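Local coordinates for protein alkaline phosphatase (Antarctic bacterium, PDB 2W5V) that probably hydrolyses phosphate monoesters as a zinc- and magnesium-dependent alkaline phosphatase of a cold-adapted bacterium, working through a phosphoserine intermediate, at residues G87-A90 / F91-G94; G228-L231 / S232-D236; N275-D278 / D279-T283. The protein carries 1 engineered substitution. All coordinates share one frame; numbering follows the deposited sequence.

Contact 1: residues G87-A90 / F91-G94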
# COMPACT_ATOMS: atom_id res chain seq x y z
N GLY B 87 -9.19 -1.45 16.45
CA GLY B 87 -8.02 -1.14 15.65
C GLY B 87 -6.90 -0.54 16.47
O GLY B 87 -5.73 -0.92 16.33
N ALA B 88 -7.25 0.41 17.33
CA ALA B 88 -6.26 1.08 18.17
C ALA B 88 -5.82 0.18 19.31
O ALA B 88 -4.66 0.22 19.73
CB ALA B 88 -6.84 2.37 18.72
N THR B 89 -6.74 -0.62 19.83
CA THR B 89 -6.41 -1.54 20.93
C THR B 89 -5.41 -2.61 20.44
O THR B 89 -4.56 -3.08 21.20
CB THR B 89 -7.68 -2.19 21.55
OG1 THR B 89 -8.51 -1.17 22.13
CG2 THR B 89 -7.29 -3.19 22.64
N ALA B 90 -5.49 -2.98 19.16
CA ALA B 90 -4.49 -3.88 18.59
C ALA B 90 -3.10 -3.29 18.76
O ALA B 90 -2.17 -3.98 19.18
CB ALA B 90 -4.78 -4.14 17.11
N PHE B 91 -2.96 -2.00 18.45
CA PHE B 91 -1.68 -1.29 18.57
C PHE B 91 -1.28 -1.07 20.03
O PHE B 91 -0.11 -1.25 20.40
CB PHE B 91 -1.75 0.09 17.92
CG PHE B 91 -2.08 0.08 16.45
CD1 PHE B 91 -1.81 -1.02 15.65
CD2 PHE B 91 -2.62 1.22 15.86
CE1 PHE B 91 -2.11 -0.99 14.28
CE2 PHE B 91 -2.92 1.25 14.50
CZ PHE B 91 -2.66 0.14 13.71
N SER B 92 -2.23 -0.66 20.86
CA SER B 92 -1.89 -0.26 22.22
C SER B 92 -1.68 -1.44 23.16
O SER B 92 -0.91 -1.32 24.11
CB SER B 92 -2.95 0.67 22.80
OG SER B 92 -4.16 -0.03 23.02
N CYS B 93 -2.37 -2.55 22.91
CA CYS B 93 -2.37 -3.69 23.83
C CYS B 93 -1.86 -5.00 23.23
O CYS B 93 -1.53 -5.93 23.96
CB CYS B 93 -3.76 -3.90 24.43
SG CYS B 93 -4.32 -2.48 25.42
N GLY B 94 -1.82 -5.08 21.91
CA GLY B 94 -1.24 -6.24 21.25
C GLY B 94 -2.14 -7.45 21.10
O GLY B 94 -1.66 -8.57 20.90

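Contact 2: residues G228-L231 / S232-D236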
# COMPACT_ATOMS: atom_id res chain seq x y z
N GLY B 228 -5.21 25.15 12.03
CA GLY B 228 -3.80 25.47 11.89
C GLY B 228 -2.92 24.31 12.33
O GLY B 228 -3.34 23.16 12.29
N ASN B 229 -1.70 24.64 12.77
CA ASN B 229 -0.67 23.64 13.03
C ASN B 229 -0.74 22.97 14.40
O ASN B 229 0.28 22.57 14.96
CB ASN B 229 0.72 24.24 12.83
CG ASN B 229 1.16 25.09 14.01
OD1 ASN B 229 2.35 25.20 14.31
ND2 ASN B 229 0.19 25.69 14.70
N PHE B 230 -1.95 22.84 14.93
CA PHE B 230 -2.13 22.19 16.23
C PHE B 230 -1.41 20.84 16.35
O PHE B 230 -0.67 20.60 17.30
CB PHE B 230 -3.61 21.98 16.53
CG PHE B 230 -3.84 21.07 17.70
CD1 PHE B 230 -3.58 21.50 18.99
CD2 PHE B 230 -4.31 19.78 17.51
CE1 PHE B 230 -3.80 20.66 20.08
CE2 PHE B 230 -4.52 18.93 18.59
CZ PHE B 230 -4.26 19.37 19.88
N LEU B 231 -1.64 19.94 15.39
CA LEU B 231 -1.11 18.59 15.54
C LEU B 231 0.42 18.61 15.61
O LEU B 231 1.00 18.00 16.51
CB LEU B 231 -1.62 17.67 14.42
CG LEU B 231 -1.19 16.20 14.49
CD1 LEU B 231 -1.66 15.56 15.78
CD2 LEU B 231 -1.74 15.45 13.29
N SER B 232 1.07 19.31 14.69
CA SER B 232 2.52 19.43 14.75
C SER B 232 2.99 20.11 16.03
O SER B 232 3.87 19.60 16.73
CB SER B 232 3.07 20.18 13.54
OG SER B 232 2.88 19.41 12.36
N ALA B 233 2.41 21.26 16.35
CA ALA B 233 2.83 22.04 17.50
C ALA B 233 2.68 21.25 18.80
O ALA B 233 3.54 21.31 19.68
CB ALA B 233 2.06 23.36 17.58
N ALA B 234 1.57 20.51 18.92
CA ALA B 234 1.30 19.75 20.14
C ALA B 234 2.23 18.54 20.24
O ALA B 234 2.65 18.17 21.33
CB ALA B 234 -0.15 19.32 20.18
N THR B 235 2.54 17.93 19.10
CA THR B 235 3.50 16.84 19.08
C THR B 235 4.90 17.34 19.47
O THR B 235 5.61 16.71 20.25
CB THR B 235 3.56 16.18 17.68
OG1 THR B 235 2.26 15.67 17.35
CG2 THR B 235 4.56 15.04 17.66
N ASP B 236 5.29 18.49 18.93
CA ASP B 236 6.60 19.06 19.23
C ASP B 236 6.68 19.44 20.71
O ASP B 236 7.72 19.29 21.35
CB ASP B 236 6.87 20.28 18.36
CG ASP B 236 8.30 20.76 18.48
OD1 ASP B 236 9.20 20.03 18.01
OD2 ASP B 236 8.52 21.86 19.04

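Contact 3: residues N275-D278 / D279-T283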
# COMPACT_ATOMS: atom_id res chain seq x y z
N ASN B 275 -3.03 16.11 4.73
CA ASN B 275 -1.93 17.04 4.51
C ASN B 275 -1.36 17.55 5.84
O ASN B 275 -0.15 17.68 6.00
CB ASN B 275 -2.36 18.21 3.62
CG ASN B 275 -2.33 17.87 2.14
OD1 ASN B 275 -1.89 16.78 1.75
ND2 ASN B 275 -2.80 18.79 1.30
N ASP B 276 -2.25 17.86 6.78
CA ASP B 276 -1.85 18.28 8.13
C ASP B 276 -1.09 17.16 8.84
O ASP B 276 -0.06 17.39 9.48
CB ASP B 276 -3.08 18.70 8.95
CG ASP B 276 -2.73 19.07 10.37
OD1 ASP B 276 -1.94 20.02 10.57
OD2 ASP B 276 -3.25 18.41 11.31
N PHE B 277 -1.61 15.93 8.73
CA PHE B 277 -0.96 14.76 9.31
C PHE B 277 0.47 14.59 8.77
O PHE B 277 1.40 14.33 9.53
CB PHE B 277 -1.78 13.50 9.04
CG PHE B 277 -1.20 12.25 9.63
CD1 PHE B 277 -1.31 11.99 11.00
CD2 PHE B 277 -0.53 11.33 8.83
CE1 PHE B 277 -0.77 10.83 11.56
CE2 PHE B 277 0.01 10.16 9.38
CZ PHE B 277 -0.10 9.92 10.75
N ASP B 278 0.64 14.77 7.47
CA ASP B 278 1.98 14.69 6.88
C ASP B 278 2.91 15.75 7.45
O ASP B 278 4.11 15.51 7.61
CB ASP B 278 1.93 14.79 5.35
CG ASP B 278 3.31 14.60 4.73
OD1 ASP B 278 3.79 13.44 4.69
OD2 ASP B 278 3.92 15.60 4.30
N ASP B 279 2.38 16.93 7.77
CA ASP B 279 3.17 17.94 8.47
C ASP B 279 3.67 17.41 9.82
O ASP B 279 4.84 17.60 10.17
CB ASP B 279 2.36 19.22 8.67
CG ASP B 279 2.31 20.09 7.42
OD1 ASP B 279 3.05 19.80 6.45
OD2 ASP B 279 1.54 21.07 7.40
N ALA B 280 2.79 16.77 10.57
CA ALA B 280 3.16 16.17 11.85
C ALA B 280 4.24 15.11 11.67
O ALA B 280 5.14 15.00 12.49
CB ALA B 280 1.94 15.56 12.53
N ILE B 281 4.14 14.34 10.59
CA ILE B 281 5.19 13.37 10.29
C ILE B 281 6.55 14.08 10.15
O ILE B 281 7.55 13.62 10.70
CB ILE B 281 4.90 12.59 8.99
CG1 ILE B 281 3.66 11.70 9.16
CG2 ILE B 281 6.11 11.74 8.60
CD1 ILE B 281 3.28 10.96 7.88
N GLY B 282 6.57 15.19 9.42
CA GLY B 282 7.79 15.97 9.24
C GLY B 282 8.36 16.45 10.57
O GLY B 282 9.58 16.47 10.78
N THR B 283 7.47 16.84 11.48
CA THR B 283 7.89 17.27 12.81
C THR B 283 8.57 16.14 13.57
O THR B 283 9.65 16.31 14.12
CB THR B 283 6.68 17.77 13.61
OG1 THR B 283 6.09 18.89 12.94
CG2 THR B 283 7.11 18.18 15.01
O HOH W 1 -0.15 20.67 4.96
O HOH W 2 -0.65 21.74 8.95

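Contact 1: residues G87-A90 / F91-G94
With CG of Phe91 set beside its own backbone N (chi1 -59°), the ring swings back toward the start of the helix and lies against the first turn, where Gly87 O sits over the centre of one face, 3.7 Å above the ring plane. CB of Phe91 tucks against Ala88 O at 3.4 Å. Ser92 takes a different first torsion, 69°, with OG between its N and carbonyl carbon; this carries the hydroxyl back alongside the preceding turn, 3.4 Å from Thr89 CA, and its hydrogen bond goes to Ser140 O of a neighbouring loop. On the adjoining flank the methyl CG2 of Thr89 meets CB of Cys93 at 4.0 Å, a light one-turn contact. Thr89 OG1 turns to Ala85 O, Gly103 N and Ser140 OG.

This short helix, residues 86-93, is buried throughout residues 87-93 and begins two residues after the phosphorylated Ser84, as in other alkaline phosphatases, where the nucleophile precedes a helix N-terminus. Gly87 and Ala88 are the end near the metals: Ala88 lies about 4 Å from Thr137, a magnesium ligand, side chain to side chain, and Gly87 about 4 Å from the side chain of Asp301, a zinc ligand.

Regular i to i+4 bonding runs from Ser92 N to Ala88 O (2.8 Å) and from Cys93 N to Thr89 O (2.8 Å), and becomes less regular at the end. Gly94 leaves the helix with positive phi, and its N approaches Ala90 O from above the carbonyl plane at an angle of only 131° at hydrogen, with a weak second bond to Thr89 O.

Contact 2: residues G228-L231 / S232-D236
Helix 230-242 opens here with three successive i to i+4 backbone bonds, Ala233 N to Asn229 O (2.9 Å), Ala234 N to Phe230 O (2.8 Å) and Thr235 N to Leu231 O (3.0 Å), Asn229 standing at the N-cap position. The ring of Phe230, thrown back from the helix by a first torsion of 168°, presents one face to the methyl of Ala234 one turn on: CB lies 4.2 Å from the ring centroid and 24° off its normal, offset toward the rim beside CE1, a CH-pi contact. Leu199 packs on both residues from a loop. On the outer flank the amide of Asn229 reaches over Ala233, OD1 coming to 3.8 Å from CB. Leu231 faces inward, between Val128 of strand 124-129 and the helix 267-291.

Thr235 OG1, beside its own N (chi1 -60°), bonds back to Leu231 O at 2.8 Å, and the hydroxyl and Thr235 N reach that oxygen from opposite faces of the carbonyl plane. Leu231 O is thus gripped by two donors. Ser253 OG also bonds to Thr235 OG1, so the buried hydroxyl has two hydrogen-bond partners and its rotation is probably fixed.

Contact 3: residues N275-D278 / D279-T283
The ring of Phe277 receives the end of Ile281 obliquely, one turn further along the helix: CD1 comes to 3.7 Å from CE2 and 3.9 Å from CD2, and CG1 follows close behind. Phe277 has CG anti to its backbone N (chi1 -179°), which lays the ring back from the helix axis, while the extended CG1-CD1 arm of Ile281 (chi2 177°) is long enough to meet it. Both side chains also pack on Leu40 and Val298 of two adjoining strands, and on Tyr63 of a loop.

The carboxylate of Asp279, on the exposed flank, lies back over the preceding turn, its CG 3.7 Å from Asn275 O. Two waters join it to that turn. One donates to Asp279 OD2 and to Asp276 OD1 (2.7 Å), bridging two carboxylate oxygens that stand 4.8 Å apart; the other donates to OD2 and, weakly, to Asn275 O. Asp279 OD1 and Asp278 OD2 both form salt bridges with Lys57, and Asp276 OD2 pairs with Arg227, so the negative charges gathered on this helix are probably offset in part. The buried Asp278 is gripped further by backbone N-H groups of Asn62 and Tyr63.

Backbone bonds such as Ile281 N to Phe277 O, 2.9 Å, continue the i to i+4 pattern through this part of the helix. This long helix, 267-291, leads into strand 294-299 and packs on the central sheet, an alpha/beta arrangement characteristic of the alkaline phosphatase fold, with the side chain of Phe277 about 6 Å from that of Glu254, a magnesium ligand.

Along the chain the three contacts follow in series, each on its own helix: contact 1 on 86-93, contact 2 at the start of 230-242, contact 3 in the middle of 267-291. Contacts 2 and 3 lie side by side, centres 9 Å apart, on the same side of the chain's centre; Ser232 OG packs 3.2 Å from Ala280 N, and Leu231 CB 3.6 Å from Asp276 OD2. Contact 1 is on the opposite side, with centres 24 Å from contact 2 and 22 Å from contact 3, touching neither. The paired helices of contacts 2 and 3 both pack on strands of the central sheet, 124-129 for one, 36-42 and 294-299 for the other, whereas contact 1 adjoins the metal cluster.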